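Local structure of DNA polymerase sliding clamp 2 (Sulfolobus tokodaii, 3AIZ) at residues Phe50-Lys54 with Glu55-Asp59; Ile68-Ile72 with Asn73-Lys77; Gly140-Leu143 with Lys144-Arg148; Ile202-Leu205 with Lys206-Lys210. The protein serves as a subunit of a ring-shaped sliding clamp that encircles DNA and tethers the replicative polymerase and other DNA-processing proteins to it. One frame throughout, in Å; residues are numbered along the deposited sequence.

Interaction 1 of 4, residues Phe50-Lys54 with Glu55-Asp59; sequences FKIPK and EYLED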
# COMPACT_ATOMS: atom_id res chain seq x y z
N PHE A 50 23.99 29.50 2.41
CA PHE A 50 23.74 28.84 1.14
C PHE A 50 24.36 29.69 0.05
O PHE A 50 24.05 30.87 -0.06
CB PHE A 50 22.23 28.70 0.92
CG PHE A 50 21.84 28.48 -0.51
CD1 PHE A 50 22.09 27.28 -1.14
CD2 PHE A 50 21.21 29.49 -1.22
CE1 PHE A 50 21.73 27.09 -2.46
CE2 PHE A 50 20.85 29.30 -2.54
CZ PHE A 50 21.11 28.10 -3.16
N LYS A 51 25.26 29.11 -0.74
CA LYS A 51 25.98 29.88 -1.74
C LYS A 51 26.23 29.14 -3.05
O LYS A 51 26.70 28.01 -3.06
CB LYS A 51 27.30 30.40 -1.16
CG LYS A 51 28.20 31.08 -2.18
CD LYS A 51 29.30 31.89 -1.50
CE LYS A 51 30.19 31.01 -0.64
NZ LYS A 51 31.19 31.80 0.13
N ILE A 52 25.91 29.80 -4.16
CA ILE A 52 26.20 29.28 -5.49
C ILE A 52 27.09 30.25 -6.26
O ILE A 52 26.62 31.28 -6.75
CB ILE A 52 24.92 29.04 -6.31
CG1 ILE A 52 23.96 28.14 -5.54
CG2 ILE A 52 25.26 28.44 -7.66
CD1 ILE A 52 22.72 27.77 -6.33
N PRO A 53 28.39 29.93 -6.37
CA PRO A 53 29.33 30.77 -7.11
C PRO A 53 28.84 31.02 -8.53
O PRO A 53 28.16 30.18 -9.10
CB PRO A 53 30.61 29.93 -7.14
CG PRO A 53 30.51 29.07 -5.93
CD PRO A 53 29.05 28.76 -5.77
N LYS A 54 29.19 32.18 -9.10
CA LYS A 54 28.74 32.54 -10.44
C LYS A 54 29.28 31.58 -11.49
O LYS A 54 28.77 31.52 -12.61
CB LYS A 54 29.15 33.98 -10.77
CG LYS A 54 30.64 34.15 -11.04
CD LYS A 54 30.92 35.48 -11.73
CE LYS A 54 32.37 35.58 -12.17
NZ LYS A 54 32.64 36.84 -12.91
N GLU A 55 30.33 30.85 -11.13
CA GLU A 55 30.93 29.88 -12.05
C GLU A 55 29.93 28.78 -12.38
O GLU A 55 29.99 28.18 -13.46
CB GLU A 55 32.19 29.27 -11.43
CG GLU A 55 32.88 28.25 -12.33
CD GLU A 55 33.90 27.42 -11.58
OE1 GLU A 55 33.97 27.53 -10.34
OE2 GLU A 55 34.64 26.65 -12.24
N TYR A 56 29.02 28.51 -11.45
CA TYR A 56 28.06 27.43 -11.62
C TYR A 56 26.68 27.97 -11.98
O TYR A 56 25.68 27.25 -11.90
CB TYR A 56 27.99 26.58 -10.35
CG TYR A 56 29.34 26.09 -9.90
CD1 TYR A 56 30.04 25.14 -10.64
CD2 TYR A 56 29.93 26.57 -8.73
CE1 TYR A 56 31.28 24.69 -10.23
CE2 TYR A 56 31.16 26.12 -8.31
CZ TYR A 56 31.84 25.18 -9.06
OH TYR A 56 33.07 24.73 -8.65
N LEU A 57 26.63 29.23 -12.39
CA LEU A 57 25.41 29.85 -12.88
C LEU A 57 25.55 30.15 -14.37
O LEU A 57 26.41 30.92 -14.77
CB LEU A 57 25.11 31.14 -12.12
CG LEU A 57 24.88 31.04 -10.62
CD1 LEU A 57 24.82 32.42 -9.99
CD2 LEU A 57 23.60 30.25 -10.32
N GLU A 58 24.70 29.52 -15.18
CA GLU A 58 24.72 29.77 -16.62
C GLU A 58 23.66 30.79 -17.01
O GLU A 58 22.69 31.01 -16.28
CB GLU A 58 24.51 28.47 -17.40
CG GLU A 58 25.67 27.49 -17.32
CD GLU A 58 25.73 26.76 -15.99
OE1 GLU A 58 24.66 26.41 -15.45
OE2 GLU A 58 26.85 26.53 -15.49
N ASP A 59 23.85 31.42 -18.17
CA ASP A 59 22.91 32.40 -18.70
C ASP A 59 22.50 33.38 -17.60
O ASP A 59 21.32 33.69 -17.43
CB ASP A 59 21.67 31.70 -19.27
CG ASP A 59 20.92 32.56 -20.26
OD1 ASP A 59 21.35 33.70 -20.51
OD2 ASP A 59 19.88 32.09 -20.79

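Interaction 2 of 4, residues Ile68-Ile72 with Asn73-Lys77; sequences IKINI and NDLKK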
# COMPACT_ATOMS: atom_id res chain seq x y z
N ILE A 68 15.84 39.17 -2.80
CA ILE A 68 14.41 38.90 -2.78
C ILE A 68 14.03 38.00 -1.61
O ILE A 68 14.44 36.84 -1.55
CB ILE A 68 13.94 38.23 -4.09
CG1 ILE A 68 14.59 38.90 -5.30
CG2 ILE A 68 12.42 38.27 -4.19
CD1 ILE A 68 14.15 38.32 -6.62
N LYS A 69 13.24 38.54 -0.68
CA LYS A 69 12.78 37.77 0.47
C LYS A 69 11.59 36.90 0.09
O LYS A 69 10.50 37.40 -0.15
CB LYS A 69 12.41 38.71 1.62
CG LYS A 69 12.03 38.01 2.91
CD LYS A 69 11.89 39.00 4.05
CE LYS A 69 11.53 38.30 5.35
NZ LYS A 69 10.19 37.66 5.28
N ILE A 70 11.81 35.59 0.04
CA ILE A 70 10.78 34.66 -0.42
C ILE A 70 10.47 33.58 0.61
O ILE A 70 11.23 33.36 1.55
CB ILE A 70 11.21 33.96 -1.72
CG1 ILE A 70 12.35 32.98 -1.46
CG2 ILE A 70 11.61 34.99 -2.77
CD1 ILE A 70 12.79 32.21 -2.68
N ASN A 71 9.33 32.91 0.43
CA ASN A 71 8.94 31.79 1.27
C ASN A 71 9.63 30.51 0.82
O ASN A 71 9.32 29.96 -0.23
CB ASN A 71 7.42 31.61 1.24
CG ASN A 71 6.93 30.57 2.23
OD1 ASN A 71 7.64 29.61 2.54
ND2 ASN A 71 5.71 30.74 2.72
N ILE A 72 10.58 30.04 1.63
CA ILE A 72 11.40 28.90 1.26
C ILE A 72 10.58 27.63 1.00
O ILE A 72 10.97 26.79 0.19
CB ILE A 72 12.46 28.60 2.34
CG1 ILE A 72 13.40 27.49 1.87
CG2 ILE A 72 11.80 28.23 3.66
CD1 ILE A 72 14.49 27.15 2.86
N ASN A 73 9.45 27.51 1.68
CA ASN A 73 8.59 26.34 1.52
C ASN A 73 8.10 26.17 0.09
O ASN A 73 8.14 25.06 -0.46
CB ASN A 73 7.40 26.42 2.48
CG ASN A 73 7.82 26.29 3.94
OD1 ASN A 73 8.61 25.41 4.29
ND2 ASN A 73 7.30 27.17 4.78
N ASP A 74 7.64 27.26 -0.52
CA ASP A 74 7.16 27.23 -1.89
C ASP A 74 8.27 26.83 -2.85
O ASP A 74 8.03 26.12 -3.83
CB ASP A 74 6.60 28.60 -2.29
CG ASP A 74 5.40 29.00 -1.47
OD1 ASP A 74 4.79 28.12 -0.83
OD2 ASP A 74 5.06 30.21 -1.46
N LEU A 75 9.48 27.28 -2.57
CA LEU A 75 10.63 27.00 -3.42
C LEU A 75 11.04 25.53 -3.32
O LEU A 75 11.69 24.99 -4.22
CB LEU A 75 11.81 27.91 -3.05
CG LEU A 75 13.08 27.77 -3.88
CD1 LEU A 75 12.77 27.85 -5.37
CD2 LEU A 75 14.09 28.84 -3.49
N LYS A 76 10.67 24.89 -2.22
CA LYS A 76 10.95 23.47 -2.04
C LYS A 76 9.94 22.62 -2.80
O LYS A 76 10.30 21.60 -3.41
CB LYS A 76 10.96 23.09 -0.56
CG LYS A 76 12.15 23.63 0.22
CD LYS A 76 12.16 23.12 1.65
CE LYS A 76 13.38 23.63 2.42
NZ LYS A 76 13.41 23.14 3.83
N LYS A 77 8.68 23.03 -2.78
CA LYS A 77 7.62 22.32 -3.48
C LYS A 77 7.94 22.15 -4.97
O LYS A 77 7.81 21.06 -5.52
CB LYS A 77 6.28 23.03 -3.32
CG LYS A 77 5.78 23.09 -1.88
CD LYS A 77 4.43 23.80 -1.79
CE LYS A 77 3.94 23.87 -0.35
NZ LYS A 77 2.62 24.53 -0.24

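Interaction 3 of 4, residues Gly140-Leu143 with Lys144-Arg148; sequences GDVL and KDIAR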
# COMPACT_ATOMS: atom_id res chain seq x y z
N GLY A 140 30.29 12.83 3.95
CA GLY A 140 29.31 13.26 4.93
C GLY A 140 28.71 12.15 5.76
O GLY A 140 28.30 12.36 6.90
N ASP A 141 28.65 10.95 5.19
CA ASP A 141 28.08 9.80 5.89
C ASP A 141 28.82 9.53 7.20
O ASP A 141 28.20 9.18 8.21
CB ASP A 141 28.10 8.56 4.99
CG ASP A 141 27.10 8.65 3.85
OD1 ASP A 141 25.94 9.04 4.10
OD2 ASP A 141 27.48 8.34 2.70
N VAL A 142 30.14 9.69 7.17
CA VAL A 142 30.95 9.49 8.37
C VAL A 142 30.55 10.48 9.46
O VAL A 142 30.32 10.10 10.60
CB VAL A 142 32.45 9.63 8.07
CG1 VAL A 142 33.25 9.47 9.35
CG2 VAL A 142 32.88 8.62 7.02
N LEU A 143 30.49 11.76 9.09
CA LEU A 143 30.10 12.80 10.04
C LEU A 143 28.71 12.53 10.59
O LEU A 143 28.44 12.76 11.77
CB LEU A 143 30.16 14.18 9.38
CG LEU A 143 31.54 14.61 8.87
CD1 LEU A 143 31.46 15.96 8.17
CD2 LEU A 143 32.54 14.65 10.01
N LYS A 144 27.82 12.04 9.74
CA LYS A 144 26.48 11.67 10.17
C LYS A 144 26.55 10.56 11.21
O LYS A 144 25.85 10.60 12.22
CB LYS A 144 25.64 11.22 8.97
CG LYS A 144 24.18 10.93 9.31
CD LYS A 144 23.39 10.62 8.05
CE LYS A 144 21.91 10.48 8.34
NZ LYS A 144 21.12 10.26 7.10
N ASP A 145 27.41 9.57 10.97
CA ASP A 145 27.62 8.49 11.92
C ASP A 145 28.12 9.03 13.26
O ASP A 145 27.66 8.62 14.32
CB ASP A 145 28.61 7.46 11.36
CG ASP A 145 28.02 6.64 10.24
OD1 ASP A 145 26.78 6.54 10.16
OD2 ASP A 145 28.80 6.08 9.43
N ILE A 146 29.07 9.96 13.20
CA ILE A 146 29.60 10.60 14.40
C ILE A 146 28.52 11.39 15.12
O ILE A 146 28.51 11.46 16.35
CB ILE A 146 30.78 11.53 14.06
CG1 ILE A 146 31.96 10.72 13.53
CG2 ILE A 146 31.20 12.33 15.29
CD1 ILE A 146 33.18 11.56 13.20
N ALA A 147 27.60 11.98 14.36
CA ALA A 147 26.48 12.71 14.94
C ALA A 147 25.59 11.76 15.74
O ALA A 147 25.13 12.10 16.83
CB ALA A 147 25.68 13.41 13.86
N ARG A 148 25.35 10.58 15.19
CA ARG A 148 24.58 9.55 15.88
C ARG A 148 25.27 9.14 17.18
O ARG A 148 24.63 8.99 18.22
CB ARG A 148 24.39 8.34 14.98
CG ARG A 148 23.96 7.08 15.71
CD ARG A 148 24.46 5.85 14.98
NE ARG A 148 25.90 5.89 14.80
CZ ARG A 148 26.57 5.10 13.96
NH1 ARG A 148 25.93 4.21 13.23
NH2 ARG A 148 27.89 5.21 13.86

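Interaction 4 of 4, residues Ile202-Leu205 with Lys206-Lys210; sequences IEVL and KDVFK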
# COMPACT_ATOMS: atom_id res chain seq x y z
N ILE A 202 27.04 19.93 21.24
CA ILE A 202 26.64 18.69 20.60
C ILE A 202 25.34 18.86 19.83
O ILE A 202 25.19 18.34 18.73
CB ILE A 202 26.48 17.54 21.61
CG1 ILE A 202 27.83 17.17 22.21
CG2 ILE A 202 25.86 16.32 20.94
CD1 ILE A 202 27.90 15.74 22.71
N GLU A 203 24.41 19.60 20.42
CA GLU A 203 23.13 19.88 19.77
C GLU A 203 23.34 20.45 18.38
O GLU A 203 22.70 20.02 17.41
CB GLU A 203 22.30 20.85 20.62
CG GLU A 203 21.90 20.30 21.98
CD GLU A 203 20.92 19.15 21.87
OE1 GLU A 203 20.18 19.09 20.86
OE2 GLU A 203 20.88 18.31 22.79
N VAL A 204 24.24 21.42 18.27
CA VAL A 204 24.48 22.10 17.01
C VAL A 204 25.34 21.26 16.07
O VAL A 204 25.00 21.09 14.89
CB VAL A 204 25.16 23.46 17.22
CG1 VAL A 204 25.30 24.19 15.90
CG2 VAL A 204 24.36 24.29 18.22
N LEU A 205 26.44 20.73 16.59
CA LEU A 205 27.35 19.93 15.79
C LEU A 205 26.64 18.69 15.23
O LEU A 205 26.92 18.25 14.12
CB LEU A 205 28.56 19.51 16.62
CG LEU A 205 29.78 19.04 15.82
CD1 LEU A 205 30.31 20.18 14.96
CD2 LEU A 205 30.87 18.53 16.75
N LYS A 206 25.73 18.14 16.02
CA LYS A 206 24.96 16.97 15.61
C LYS A 206 24.06 17.29 14.42
O LYS A 206 24.11 16.62 13.39
CB LYS A 206 24.11 16.46 16.78
CG LYS A 206 23.34 15.18 16.50
CD LYS A 206 22.17 15.04 17.46
CE LYS A 206 22.60 15.29 18.90
NZ LYS A 206 21.46 15.20 19.85
N ASP A 207 23.24 18.33 14.58
CA ASP A 207 22.33 18.76 13.52
C ASP A 207 23.06 19.03 12.21
O ASP A 207 22.66 18.55 11.15
CB ASP A 207 21.56 20.01 13.95
CG ASP A 207 20.60 19.74 15.09
OD1 ASP A 207 20.41 18.55 15.45
OD2 ASP A 207 20.02 20.71 15.62
N VAL A 208 24.13 19.81 12.29
CA VAL A 208 24.93 20.15 11.12
C VAL A 208 25.51 18.90 10.47
O VAL A 208 25.30 18.65 9.28
CB VAL A 208 26.09 21.11 11.48
CG1 VAL A 208 27.00 21.32 10.28
CG2 VAL A 208 25.54 22.43 11.98
N PHE A 209 26.25 18.11 11.25
CA PHE A 209 26.88 16.89 10.75
C PHE A 209 25.89 15.99 10.01
O PHE A 209 26.20 15.46 8.95
CB PHE A 209 27.53 16.12 11.90
CG PHE A 209 28.95 16.54 12.17
CD1 PHE A 209 29.37 17.83 11.89
CD2 PHE A 209 29.86 15.65 12.72
CE1 PHE A 209 30.67 18.22 12.14
CE2 PHE A 209 31.16 16.03 12.98
CZ PHE A 209 31.57 17.32 12.69
N LYS A 210 24.70 15.83 10.58
CA LYS A 210 23.67 14.99 9.99
C LYS A 210 23.31 15.48 8.59
O LYS A 210 23.04 14.69 7.69
CB LYS A 210 22.43 14.96 10.88
CG LYS A 210 21.34 14.01 10.42
CD LYS A 210 20.23 13.90 11.46
CE LYS A 210 19.08 13.03 10.98
NZ LYS A 210 18.39 13.61 9.80

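Interaction 1 of 4, residues Phe50-Lys54 with Glu55-Asp59
The Tyr56 ring meets the Pro53 ring with its CD2-CE2 side. Pro53 CG lies at the edge of the aromatic ring, close to its plane, 3.8 Å from Tyr56 CE2, while Pro53 CB comes in obliquely at 3.8 Å from Tyr56 CD2. Tyr56 has CG beside its own backbone N (chi1 -53°), and this turns the ring back along the chain towards the proline. A second apolar contact is made by Ile52 and Leu57, whose side chains cross at about a right angle, with Ile52 CG2 3.6 Å from Leu57 CD2. Here strand 46-53 of the N-terminal clamp domain runs out into a short 3-10 turn, and two successive i to i+3 backbone bonds hold it: Tyr56 N gives to Pro53 O at 3.0 Å, and Leu57 N gives to Lys54 O at 3.1 Å. The side chains of Lys54 and Glu55, at the outer corner of the turn, run extended into solvent. Leu57 instead is buried; besides Ile52 it touches Ile35 on the neighbouring strand 34-40. Leu57 CG also sits 3.7 Å from Pro53 O.

Interaction 2 of 4, residues Ile68-Ile72 with Asn73-Lys77
Asn71 caps the N terminus of helix 72-80, and its side-chain oxygen reaches forward to the main chain of Asn73 at the junction between strand 66-71 and the helix. Asn73 N gives its hydrogen to Asn71 OD1 at 2.9 Å, with an N-H...O angle of 138° and the donor somewhat out of the carbonyl plane. CG points away from Asn71's own N, which brings OD1 within bonding distance of Asn73 N. Asn71 O also takes a weak bond from Asp74 N, at 3.2 Å. The carboxylate of Asp74 stacks on the Asn71 amide with the two planes 25° apart, Asp74 OD2 standing 3.8 Å from Asn71 CB. In the clamp's N-terminal domain this is where the chain leaves the sheet for a helix, the axes of strand 68-71 and helix segment 73-77 making an angle of 68°. On the buried side of the turn Ile70 CD1 meets Leu75 CD2 at 3.7 Å, next to Leu98 and Val100 of strand 97-104. Ile72 lies against Leu19 and Val22, and its CD1 also touches the aliphatic part of Lys76, 3.7 Å from CE. Ile72 O and Lys76 N are joined by a weak bond of 3.1 Å in the first full turn, and the lysine chain runs on, extended, alongside Tyr13 and Leu16 of helix 9-16.

Interaction 3 of 4, residues Gly140-Leu143 with Lys144-Arg148
Four consecutive i to i+4 backbone bonds tie Gly140-Leu143 to Lys144-Arg148. Lys144 N bonds to Gly140 O at 2.9 Å, Asp145 N to Asp141 O and Ile146 N to Val142 O follow, and Ala147 N closes the series on Leu143 O at 2.8 Å. Apolar contacts within the helix are loose: Ile146 CD1 is 4.4 Å from Val142 CG1 and 4.5 Å from Leu143 CD2. Ile146 has CG1 beside its own N (chi1 -65°), which lays CG1 back over Val142 O at 3.4 Å. Leu143 and Ala147 both face helix 202-211, where they meet Phe209, while Ile146 lies on Tyr177 and Leu181 of strand 175-183. Charged groups occupy another side. Arg148 NH1 stands 3.9 Å from Asp145 OD1, a long salt bridge in which the carboxylate oxygen sits over one face of the guanidinium, so no N-H is aimed at it. Arg148 NE adds a weak bond of 3.3 Å to Asp145 O. Arg148 NH2 makes a weak bond to Tyr105 OH of the sliding clamp C chain, and Val142, Asp145 and Ile146 pack on that chain as well. The Asp145-Arg148 pairing is therefore probably loosely directional, resting mainly on charge, on the side of the helix that packs on the clamp C chain.

Interaction 4 of 4, residues Ile202-Leu205 with Lys206-Lys210
Lys206 N gives its hydrogen to Ile202 O at 2.8 Å, the shortest backbone bond across this part of helix 202-211. Val208 N to Val204 O and Phe209 N to Leu205 O, both 3.0 Å, continue the same i to i+4 pattern, with a weaker, longer bond from Asp207 N to Glu203 O. Among the side chains, Leu205 and Phe209 carry the contact. The two run alongside each other in one direction, and Leu205 CG sits over one face of the phenyl ring, 4.0 Å from its centroid and 17° off the ring normal, a CH-pi contact displaced towards the rim. Leu205 CD1 lies over the same face, out near the rim, 3.5 Å from Phe209 CE1. With CG anti to the backbone N (chi1 -162°), Leu205 turns its branched end along the helix towards the ring one turn on. Val204 CG1 and Val208 CG2 meet more loosely, at 4.3 Å, on another side of the helix, where the two valines lie against Ile244 and Phe242 of strand 239-244. Lys206 bends at its third torsion, and its CE passes 4.0 Å from Ile202 CG2. Its NZ ends 4.2 Å from Glu203 OE1, beyond salt-bridge range, so any attraction between the two charges is probably modest. Helix 202-211 lies beside helix 140-150, giving the pair of adjacent helices that the C-terminal domain of a PCNA-type clamp lays across its strands; in PCNA rings such helices line the channel through which DNA passes.

How the interactions relate
From the N terminus the four contacts come in series, each within one continuous stretch, between residues a turn or so apart, so none closes a long loop and none nests or crosses. Residues 50-59 form the turn by which the chain leaves strand 46-53, and residues 68-77 carry it from strand 66-71 into helix 72-80. Interactions 1 and 2 both reach the sheet of the N-terminal domain, their centres about 18 Å apart, without touching. The other two lie in the C-terminal domain, on helices 140-150 and 202-211; the centres of interactions 3 and 4 lie about 9 Å apart. These two do touch: Ala147 O lies 3.6 Å from Lys206 CG, and Lys144 CD 4.1 Å from Lys210 O.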